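Local coordinates for protein TetR-family transcriptional regulator (Streptomyces coelicolor A3, PDB 2QIB) that probably binds regulatory DNA through an N-terminal helix-turn-helix and so probably regulates transcription, as other TetR-family proteins do, at residues 88-92 with 180-186. Residues are numbered along the deposited sequence.
Sequences LLRVM and TQLVHDF
Apolar helix-helix packing joins two helices of the all-helical TetR-type C-terminal domain, 84-101 and 175-194, through residues 88-92 and 180-186. Both segments are regular alpha-helix, held by i to i+4 backbone hydrogen bonds such as Met-92 N to Leu-88 O (2.8 Å) and His-184 N to Thr-180 O (2.9 Å). They run roughly antiparallel, at 138°, with axes approaching to 9.3 Å, and 309 Å² is buried between them. Leu-89 lies opposite Val-183 (CA-CA 6.3 Å) and Met-92 opposite Leu-182 (CA-CA 7.9 Å). Val-183 is central: its CG2 lies 3.8 Å from Leu-89 N, 3.9 Å from Leu-88 CG and 4.1 Å from Met-92 CG. Leu-88 (t, p) sends CD2 to within 4.1 Å of Phe-186 CB. The same rotamer in Leu-89 carries CD1 to 3.9 Å from Thr-180 OG1, while selenomethionine Met-92 (m, m) rests SE 4.0 Å from Leu-182 CD1. Helix 147-168 closes one side: its Trp-156 touches Leu-88 and Met-92, meets Phe-186 edge-to-face and hydrogen-bonds Leu-182 O. Away from this contact, Gln-181, His-184 and Asp-185 pack against the second subunit, consistent with helices 147-168 and 175-194 being the usual TetR-family dimerisation pair, with helix 84-101 packed on them within the subunit.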
ATOM      1  N   LEU A  88     -14.096  13.730   3.228  1.00 14.82           N
ATOM      2  CA  LEU A  88     -12.817  13.011   3.088  1.00 15.18           C
ATOM      3  C   LEU A  88     -11.615  13.968   3.100  1.00 15.12           C
ATOM      4  O   LEU A  88     -10.579  13.660   3.723  1.00 14.96           O
ATOM      5  CB  LEU A  88     -12.825  12.135   1.834  1.00 15.03           C
ATOM      6  CG  LEU A  88     -11.572  11.260   1.626  1.00 14.99           C
ATOM      7  CD1 LEU A  88     -11.348  10.296   2.801  1.00 16.73           C
ATOM      8  CD2 LEU A  88     -11.765  10.455   0.334  1.00 16.37           C
ATOM      9  N   LEU A  89     -11.736  15.119   2.437  1.00 14.99           N
ATOM     10  CA  LEU A  89     -10.644  16.092   2.434  1.00 16.14           C
ATOM     11  C   LEU A  89     -10.324  16.532   3.858  1.00 16.23           C
ATOM     12  O   LEU A  89      -9.150  16.649   4.220  1.00 15.61           O
ATOM     13  CB  LEU A  89     -10.970  17.309   1.548  1.00 16.59           C
ATOM     14  CG  LEU A  89      -9.806  18.290   1.379  1.00 17.28           C
ATOM     15  CD1 LEU A  89      -8.545  17.595   0.803  1.00 20.21           C
ATOM     16  CD2 LEU A  89     -10.244  19.495   0.517  1.00 19.71           C
ATOM     17  N   ARG A  90     -11.356  16.753   4.677  1.00 15.61           N
ATOM     18  CA  ARG A  90     -11.112  17.154   6.078  1.00 15.58           C
ATOM     19  C   ARG A  90     -10.340  16.085   6.852  1.00 15.50           C
ATOM     20  O   ARG A  90      -9.372  16.373   7.595  1.00 16.41           O
ATOM     21  CB  ARG A  90     -12.426  17.513   6.783  1.00 15.01           C
ATOM     22  CG  ARG A  90     -12.907  18.879   6.294  1.00 17.56           C
ATOM     23  CD  ARG A  90     -14.129  19.377   7.080  1.00 19.31           C
ATOM     24  NE  ARG A  90     -15.335  18.614   6.774  1.00 18.33           N
ATOM     25  CZ  ARG A  90     -16.185  18.882   5.782  1.00 19.95           C
ATOM     26  NH1 ARG A  90     -15.963  19.892   4.933  1.00 21.23           N
ATOM     27  NH2 ARG A  90     -17.246  18.105   5.627  1.00 19.79           N
ATOM     28  N   VAL A  91     -10.760  14.828   6.661  1.00 14.94           N
ATOM     29  CA  VAL A  91     -10.039  13.729   7.304  1.00 15.07           C
ATOM     30  C   VAL A  91      -8.593  13.656   6.750  1.00 15.08           C
ATOM     31  O   VAL A  91      -7.635  13.428   7.501  1.00 15.23           O
ATOM     32  CB  VAL A  91     -10.727  12.377   7.065  1.00 14.76           C
ATOM     33  CG1 VAL A  91      -9.877  11.243   7.697  1.00 14.60           C
ATOM     34  CG2 VAL A  91     -12.136  12.389   7.652  1.00 14.99           C
HETATM   35  N   MSE A  92      -8.417  13.813   5.440  1.00 15.65           N
HETATM   36  CA  MSE A  92      -7.038  13.805   4.886  1.00 16.11           C
HETATM   37  C   MSE A  92      -6.131  14.883   5.526  1.00 16.02           C
HETATM   38  O   MSE A  92      -4.954  14.645   5.740  1.00 16.42           O
HETATM   39  CB  MSE A  92      -7.035  13.966   3.364  1.00 16.98           C
HETATM   40  CG  MSE A  92      -7.645  12.791   2.582  1.00 16.91           C
HETATM   41 SE   MSE A  92      -6.597  11.160   2.872  1.00 25.91          SE
HETATM   42  CE  MSE A  92      -7.542  10.441   4.444  1.00 20.48           C
ATOM     43  N   THR A 180      -5.721  16.580  -1.672  1.00 15.97           N
ATOM     44  CA  THR A 180      -6.711  16.676  -2.767  1.00 15.48           C
ATOM     45  C   THR A 180      -6.563  15.512  -3.732  1.00 14.11           C
ATOM     46  O   THR A 180      -7.560  14.917  -4.190  1.00 14.45           O
ATOM     47  CB  THR A 180      -6.576  18.034  -3.486  1.00 15.91           C
ATOM     48  OG1 THR A 180      -7.093  19.027  -2.575  1.00 21.12           O
ATOM     49  CG2 THR A 180      -7.401  18.053  -4.755  1.00 20.14           C
ATOM     50  N   GLN A 181      -5.316  15.189  -4.046  1.00 13.48           N
ATOM     51  CA  GLN A 181      -5.043  14.037  -4.919  1.00 14.48           C
ATOM     52  C   GLN A 181      -5.650  12.743  -4.403  1.00 14.14           C
ATOM     53  O   GLN A 181      -6.271  12.011  -5.189  1.00 14.39           O
ATOM     54  CB  GLN A 181      -3.543  13.875  -5.074  1.00 14.90           C
ATOM     55  CG  GLN A 181      -3.143  12.717  -6.070  1.00 17.12           C
ATOM     56  CD  GLN A 181      -1.767  12.918  -6.614  1.00 16.34           C
ATOM     57  OE1 GLN A 181      -1.559  13.818  -7.431  1.00 18.97           O
ATOM     58  NE2 GLN A 181      -0.825  12.044  -6.236  1.00 18.25           N
ATOM     59  N   LEU A 182      -5.515  12.468  -3.109  1.00 13.43           N
ATOM     60  CA  LEU A 182      -6.072  11.226  -2.546  1.00 14.74           C
ATOM     61  C   LEU A 182      -7.620  11.200  -2.619  1.00 13.94           C
ATOM     62  O   LEU A 182      -8.217  10.123  -2.857  1.00 14.70           O
ATOM     63  CB  LEU A 182      -5.613  11.026  -1.102  1.00 12.88           C
ATOM     64  CG  LEU A 182      -4.186  10.459  -1.087  1.00 15.22           C
ATOM     65  CD1 LEU A 182      -3.611  10.573   0.310  1.00 15.42           C
ATOM     66  CD2 LEU A 182      -4.073   8.975  -1.611  1.00 17.02           C
ATOM     67  N   VAL A 183      -8.246  12.367  -2.440  1.00 14.03           N
ATOM     68  CA  VAL A 183      -9.699  12.471  -2.591  1.00 14.21           C
ATOM     69  C   VAL A 183     -10.115  12.186  -4.043  1.00 15.18           C
ATOM     70  O   VAL A 183     -11.010  11.343  -4.288  1.00 15.06           O
ATOM     71  CB  VAL A 183     -10.237  13.846  -2.116  1.00 14.95           C
ATOM     72  CG1 VAL A 183     -11.771  13.927  -2.361  1.00 15.85           C
ATOM     73  CG2 VAL A 183      -9.892  14.005  -0.642  1.00 17.20           C
ATOM     74  N   HIS A 184      -9.447  12.835  -5.004  1.00 14.03           N
ATOM     75  CA  HIS A 184      -9.710  12.537  -6.408  1.00 15.10           C
ATOM     76  C   HIS A 184      -9.409  11.077  -6.757  1.00 15.24           C
ATOM     77  O   HIS A 184     -10.169  10.461  -7.497  1.00 14.40           O
ATOM     78  CB  HIS A 184      -8.867  13.422  -7.286  1.00 16.15           C
ATOM     79  CG  HIS A 184      -9.300  14.856  -7.273  1.00 17.06           C
ATOM     80  ND1 HIS A 184     -10.632  15.232  -7.250  1.00 20.68           N
ATOM     81  CD2 HIS A 184      -8.581  16.002  -7.348  1.00 21.43           C
ATOM     82  CE1 HIS A 184     -10.709  16.552  -7.307  1.00 24.87           C
ATOM     83  NE2 HIS A 184      -9.480  17.046  -7.344  1.00 20.99           N
ATOM     84  N   ASP A 185      -8.316  10.537  -6.210  1.00 15.12           N
ATOM     85  CA  ASP A 185      -7.952   9.123  -6.432  1.00 14.83           C
ATOM     86  C   ASP A 185      -9.084   8.192  -6.009  1.00 15.76           C
ATOM     87  O   ASP A 185      -9.355   7.232  -6.688  1.00 15.84           O
ATOM     88  CB  ASP A 185      -6.718   8.745  -5.633  1.00 14.27           C
ATOM     89  CG  ASP A 185      -5.430   9.362  -6.205  1.00 15.08           C
ATOM     90  OD1 ASP A 185      -5.444   9.784  -7.381  1.00 15.18           O
ATOM     91  OD2 ASP A 185      -4.397   9.388  -5.460  1.00 15.06           O
ATOM     92  N   PHE A 186      -9.739   8.494  -4.894  1.00 15.71           N
ATOM     93  CA  PHE A 186     -10.818   7.649  -4.397  1.00 16.45           C
ATOM     94  C   PHE A 186     -11.944   7.633  -5.448  1.00 16.00           C
ATOM     95  O   PHE A 186     -12.432   6.577  -5.820  1.00 15.76           O
ATOM     96  CB  PHE A 186     -11.328   8.187  -3.028  1.00 17.22           C
ATOM     97  CG  PHE A 186     -12.266   7.218  -2.302  1.00 18.89           C
ATOM     98  CD1 PHE A 186     -11.818   6.459  -1.232  1.00 26.03           C
ATOM     99  CD2 PHE A 186     -13.612   7.135  -2.686  1.00 22.64           C
ATOM    100  CE1 PHE A 186     -12.678   5.533  -0.565  1.00 25.71           C
ATOM    101  CE2 PHE A 186     -14.492   6.241  -2.042  1.00 23.83           C
ATOM    102  CZ  PHE A 186     -14.022   5.441  -0.978  1.00 24.88           C
TER